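Local coordinates for aspartate--tRNA(Asp/Asn) ligase (Sulfolobus tokodaii, PDB 1WYD), which attaches L-aspartate, activated by ATP, to both tRNA(Asp) and tRNA(Asn), acting as a nondiscriminating class II aspartyl-tRNA synthetase that works as a homodimer, at the interface of chains A and B. Coordinates in Å, arbitrary orientation; residue numbers count along the deposited sequence, not the author numbering. Chains: chain A/B, hypothetical aspartyl-tRNA synthetase.

Contact 1: the interface of chains A and B. Residues chain A 122, 125, 134, 419-420; chain B 191, 194-195, 198.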
# COMPACT_ATOMS: atom_id res chain seq x y z
N VAL A 122 13.46 -18.08 3.42
CA VAL A 122 14.50 -17.04 3.42
C VAL A 122 15.66 -17.38 2.50
O VAL A 122 16.05 -16.55 1.71
CB VAL A 122 15.00 -16.63 4.84
CG1 VAL A 122 16.27 -15.82 4.77
CG2 VAL A 122 13.96 -15.80 5.53
N LEU A 125 14.39 -17.19 -1.28
CA LEU A 125 14.22 -15.83 -1.74
C LEU A 125 15.57 -15.11 -1.98
O LEU A 125 15.62 -14.11 -2.68
CB LEU A 125 13.40 -15.05 -0.72
CG LEU A 125 11.91 -15.30 -0.58
CD1 LEU A 125 11.36 -14.72 0.72
CD2 LEU A 125 11.20 -14.72 -1.76
N ILE A 134 11.42 -9.85 -6.53
CA ILE A 134 11.11 -8.91 -5.44
C ILE A 134 11.37 -7.48 -5.86
O ILE A 134 10.56 -6.57 -5.62
CB ILE A 134 11.95 -9.26 -4.17
CG1 ILE A 134 11.46 -10.60 -3.61
CG2 ILE A 134 11.82 -8.15 -3.11
CD1 ILE A 134 12.43 -11.33 -2.70
N PRO A 419 6.14 -14.05 -1.92
CA PRO A 419 7.07 -14.53 -0.89
C PRO A 419 6.40 -15.53 0.07
O PRO A 419 6.85 -16.68 0.20
CB PRO A 419 7.44 -13.25 -0.12
CG PRO A 419 7.30 -12.19 -1.10
CD PRO A 419 6.08 -12.57 -1.94
N PHE A 420 5.35 -15.09 0.76
CA PHE A 420 4.69 -15.93 1.73
C PHE A 420 3.26 -16.22 1.28
O PHE A 420 2.31 -15.53 1.65
CB PHE A 420 4.80 -15.27 3.10
CG PHE A 420 6.24 -14.90 3.44
CD1 PHE A 420 6.71 -13.60 3.29
CD2 PHE A 420 7.11 -15.89 3.89
CE1 PHE A 420 8.04 -13.28 3.58
CE2 PHE A 420 8.44 -15.59 4.21
CZ PHE A 420 8.92 -14.27 4.05
N TYR B 191 8.00 -10.73 9.31
CA TYR B 191 8.17 -10.86 7.87
C TYR B 191 9.11 -9.82 7.28
O TYR B 191 9.87 -10.13 6.35
CB TYR B 191 6.83 -10.92 7.18
CG TYR B 191 6.07 -12.21 7.55
CD1 TYR B 191 5.13 -12.21 8.58
CD2 TYR B 191 6.35 -13.42 6.90
CE1 TYR B 191 4.43 -13.38 8.94
CE2 TYR B 191 5.67 -14.59 7.25
CZ TYR B 191 4.72 -14.56 8.28
OH TYR B 191 4.04 -15.71 8.65
N LEU B 194 12.57 -10.71 8.05
CA LEU B 194 12.93 -11.76 7.12
C LEU B 194 13.33 -11.20 5.76
O LEU B 194 14.35 -11.63 5.19
CB LEU B 194 11.76 -12.76 6.92
CG LEU B 194 11.38 -13.62 8.14
CD1 LEU B 194 10.55 -14.80 7.70
CD2 LEU B 194 12.60 -14.08 8.94
N MET B 195 12.51 -10.30 5.24
CA MET B 195 12.74 -9.71 3.93
C MET B 195 13.92 -8.74 4.01
O MET B 195 14.56 -8.51 3.00
CB MET B 195 11.52 -8.96 3.42
CG MET B 195 10.33 -9.84 3.15
SD MET B 195 10.60 -10.93 1.81
CE MET B 195 10.40 -9.83 0.45
N VAL B 198 17.02 -10.71 3.27
CA VAL B 198 17.20 -11.13 1.90
C VAL B 198 17.56 -9.94 0.99
O VAL B 198 18.56 -10.00 0.26
CB VAL B 198 15.97 -11.89 1.36
CG1 VAL B 198 15.14 -12.47 2.48
CG2 VAL B 198 15.15 -11.05 0.51
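B:Tyr191, B:Leu194, B:Met195 and B:Val198, at positions i, i+3, i+4 and i+7 of helix 189-199, share one face and present it to chain A, where A:Val122 and A:Leu125 on helix 121-125, A:Ile134 on helix 128-150 and the extended loop at A:Phe420 receive it. The two aromatic rings meet edge to face, their planes 66° apart. The tyrosine supplies the edge: B:Tyr191 CD2 stands above the centre of the phenylalanine ring, 3.6 Å from A:Phe420 CD1. With CG anti to the carbonyl carbon (chi1 -52°), A:Phe420 projects its rim farther along the helix, where CZ meets B:Leu194 CD1. Its CE1 lies 3.9 Å from the thioether B:Met195 SD. An alanine in place of A:Phe420 would probably leave the B:Tyr191 edge without its aromatic face and open a gap beside the methionine sulphur. Methionine suits the middle of this patch because its flexible chain, bent at chi2 and chi3, can follow an uneven surface. The A:Leu125 side chain runs at about a right angle to it and sets CD1 4.0 Å from the sulphur, B:Met195 SD, while the methyl CE meets A:Ile134 CD1 tip to tip. Farther out, the branched A:Val122 sets CG2 across B:Leu194 CB at 4.0 Å. This patch, held by apolar and aromatic packing, joins the catalytic domains: B:Tyr191 belongs to the segment predicted to bind aspartate, and A:Phe420 follows the motif 3 helix, 401-409.

Contact 2: the interface of chains A and B. Residues chain A 196-200; chain B 24, 125-126, 131, 134.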
# COMPACT_ATOMS: atom_id res chain seq x y z
N ALA A 196 -14.57 7.59 -4.84
CA ALA A 196 -14.67 8.33 -6.10
C ALA A 196 -15.84 9.29 -6.05
O ALA A 196 -15.83 10.33 -6.73
CB ALA A 196 -14.83 7.36 -7.31
N GLY A 197 -16.86 8.94 -5.27
CA GLY A 197 -18.01 9.80 -5.13
C GLY A 197 -17.77 10.94 -4.18
O GLY A 197 -18.69 11.76 -3.96
N VAL A 198 -16.60 10.97 -3.53
CA VAL A 198 -16.27 12.14 -2.78
C VAL A 198 -15.19 12.98 -3.46
O VAL A 198 -15.43 14.17 -3.67
CB VAL A 198 -16.07 11.95 -1.20
CG1 VAL A 198 -15.89 10.60 -0.83
CG2 VAL A 198 -14.87 12.80 -0.65
N VAL A 199 -14.06 12.39 -3.84
CA VAL A 199 -12.93 13.12 -4.46
C VAL A 199 -12.61 12.68 -5.86
O VAL A 199 -11.49 12.81 -6.27
CB VAL A 199 -11.59 13.08 -3.61
CG1 VAL A 199 -11.77 13.65 -2.20
CG2 VAL A 199 -10.97 11.68 -3.55
N GLU A 200 -13.59 12.13 -6.59
CA GLU A 200 -13.48 11.66 -8.00
C GLU A 200 -12.44 10.61 -8.43
O GLU A 200 -12.78 9.72 -9.26
CB GLU A 200 -13.46 12.79 -9.02
CG GLU A 200 -14.39 13.95 -8.74
CD GLU A 200 -14.32 15.04 -9.81
OE1 GLU A 200 -13.99 14.75 -10.99
OE2 GLU A 200 -14.65 16.19 -9.48
N TRP B 24 -20.93 18.66 -8.44
CA TRP B 24 -21.99 18.62 -7.45
C TRP B 24 -22.54 20.01 -7.15
O TRP B 24 -21.81 20.98 -6.97
CB TRP B 24 -21.46 17.98 -6.16
CG TRP B 24 -21.27 16.49 -6.24
CD1 TRP B 24 -22.22 15.52 -6.00
CD2 TRP B 24 -20.09 15.80 -6.63
NE1 TRP B 24 -21.68 14.27 -6.20
CE2 TRP B 24 -20.38 14.40 -6.59
CE3 TRP B 24 -18.79 16.21 -6.99
CZ2 TRP B 24 -19.42 13.43 -6.87
CZ3 TRP B 24 -17.84 15.22 -7.29
CH2 TRP B 24 -18.16 13.86 -7.22
N LEU B 125 -17.79 13.06 4.29
CA LEU B 125 -16.46 13.07 3.66
C LEU B 125 -16.36 14.15 2.59
O LEU B 125 -15.25 14.68 2.36
CB LEU B 125 -16.20 11.75 2.97
CG LEU B 125 -15.31 10.70 3.63
CD1 LEU B 125 -14.93 11.01 5.08
CD2 LEU B 125 -15.96 9.30 3.45
N ARG B 126 -17.50 14.47 1.96
CA ARG B 126 -17.50 15.51 0.93
C ARG B 126 -17.19 16.92 1.46
O ARG B 126 -16.96 17.82 0.70
CB ARG B 126 -18.81 15.54 0.15
CG ARG B 126 -18.96 14.43 -0.83
CD ARG B 126 -20.28 14.48 -1.59
NE ARG B 126 -20.44 13.29 -2.45
CZ ARG B 126 -21.62 12.86 -2.94
NH1 ARG B 126 -22.78 13.51 -2.70
NH2 ARG B 126 -21.65 11.79 -3.69
N GLN B 131 -12.34 16.30 2.81
CA GLN B 131 -11.64 16.28 1.53
C GLN B 131 -10.16 16.64 1.67
O GLN B 131 -9.31 15.95 1.11
CB GLN B 131 -12.35 17.19 0.51
CG GLN B 131 -13.57 16.52 -0.00
CD GLN B 131 -13.98 16.92 -1.40
OE1 GLN B 131 -15.16 17.15 -1.65
NE2 GLN B 131 -13.03 16.94 -2.33
N ILE B 134 -8.25 13.79 3.22
CA ILE B 134 -8.10 12.66 2.32
C ILE B 134 -6.93 12.97 1.38
O ILE B 134 -6.08 12.13 1.10
CB ILE B 134 -9.43 12.48 1.54
CG1 ILE B 134 -10.53 12.00 2.50
CG2 ILE B 134 -9.22 11.59 0.33
CD1 ILE B 134 -11.92 11.79 1.86
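The C-terminal end of helix 189-199 in chain A docks against three elements of chain B: the short helix 121-125 with the turn after it, the start of the long motif 1 helix 128-150, and strand 18-31 of the OB-fold anticodon-binding domain. The polar centre is the backbone carbonyl of A:Gly197, gripped side-on by the guanidinium of B:Arg126. NE donates to A:Gly197 O at 2.8 Å and NH2 donates to the same A:Gly197 O at 3.0 Å. Both bonds are somewhat bent, 147° and 137° at hydrogen, as expected when neighbouring N-H groups converge on one atom, and the oxygen lies close to the guanidinium plane. Arginine suits the place twice over: its chain, extended from CG to NE, spans the distance, and its charge would probably be welcomed by the negative end of the helix dipole. B:Trp24 both backs the arginine and touches chain A: its indole NE1 lies 3.4 Å above the guanidinium plane of B:Arg126 and over its centre, which should limit rotation of that group, and its CZ2 lies 3.4 Å from A:Gly197 O. The outer rim of the indole also faces A:Glu200, with B:Trp24 CZ3 4.0 Å from A:Glu200 CG, a methylene in the ring plane.

Beside this polar grip, compact A:Val198 fills the space over the arginine stem, its CB 3.8 Å from B:Arg126 CG. Both of its methyls pack on B:Leu125 CB; CG2 also lies 3.6 Å from B:Leu125 O and reaches B:Ile134 CD1. A:Val199 and B:Gln131 pass in opposite directions, CG1 lying 3.5 Å from the amide NE2, a packing contact in which the flat glutamine end lies against a methyl. Together these contacts cap a helix end, help hold the homodimer together and tie the tRNA-binding domain of B to the catalytic domain of A.

The centres of contact 1 and contact 2 lie about 37 Å apart, yet both use helix 189-199 of one subunit against helices 121-125 and 128-150 of the other, with the chains exchanged. Residues 125, 134 and 198 appear in both, so the two are overlapping portions of one surface, taken at its two symmetry-related places, hence their separation. Contact 1 runs from residue 191 to 198 and adds the loop at 420; contact 2 centres on residues 196-200 and adds the polar grip and OB-fold strand 18-31. Dimerisation would therefore probably steady the helix whose first turn is predicted to bind aspartate.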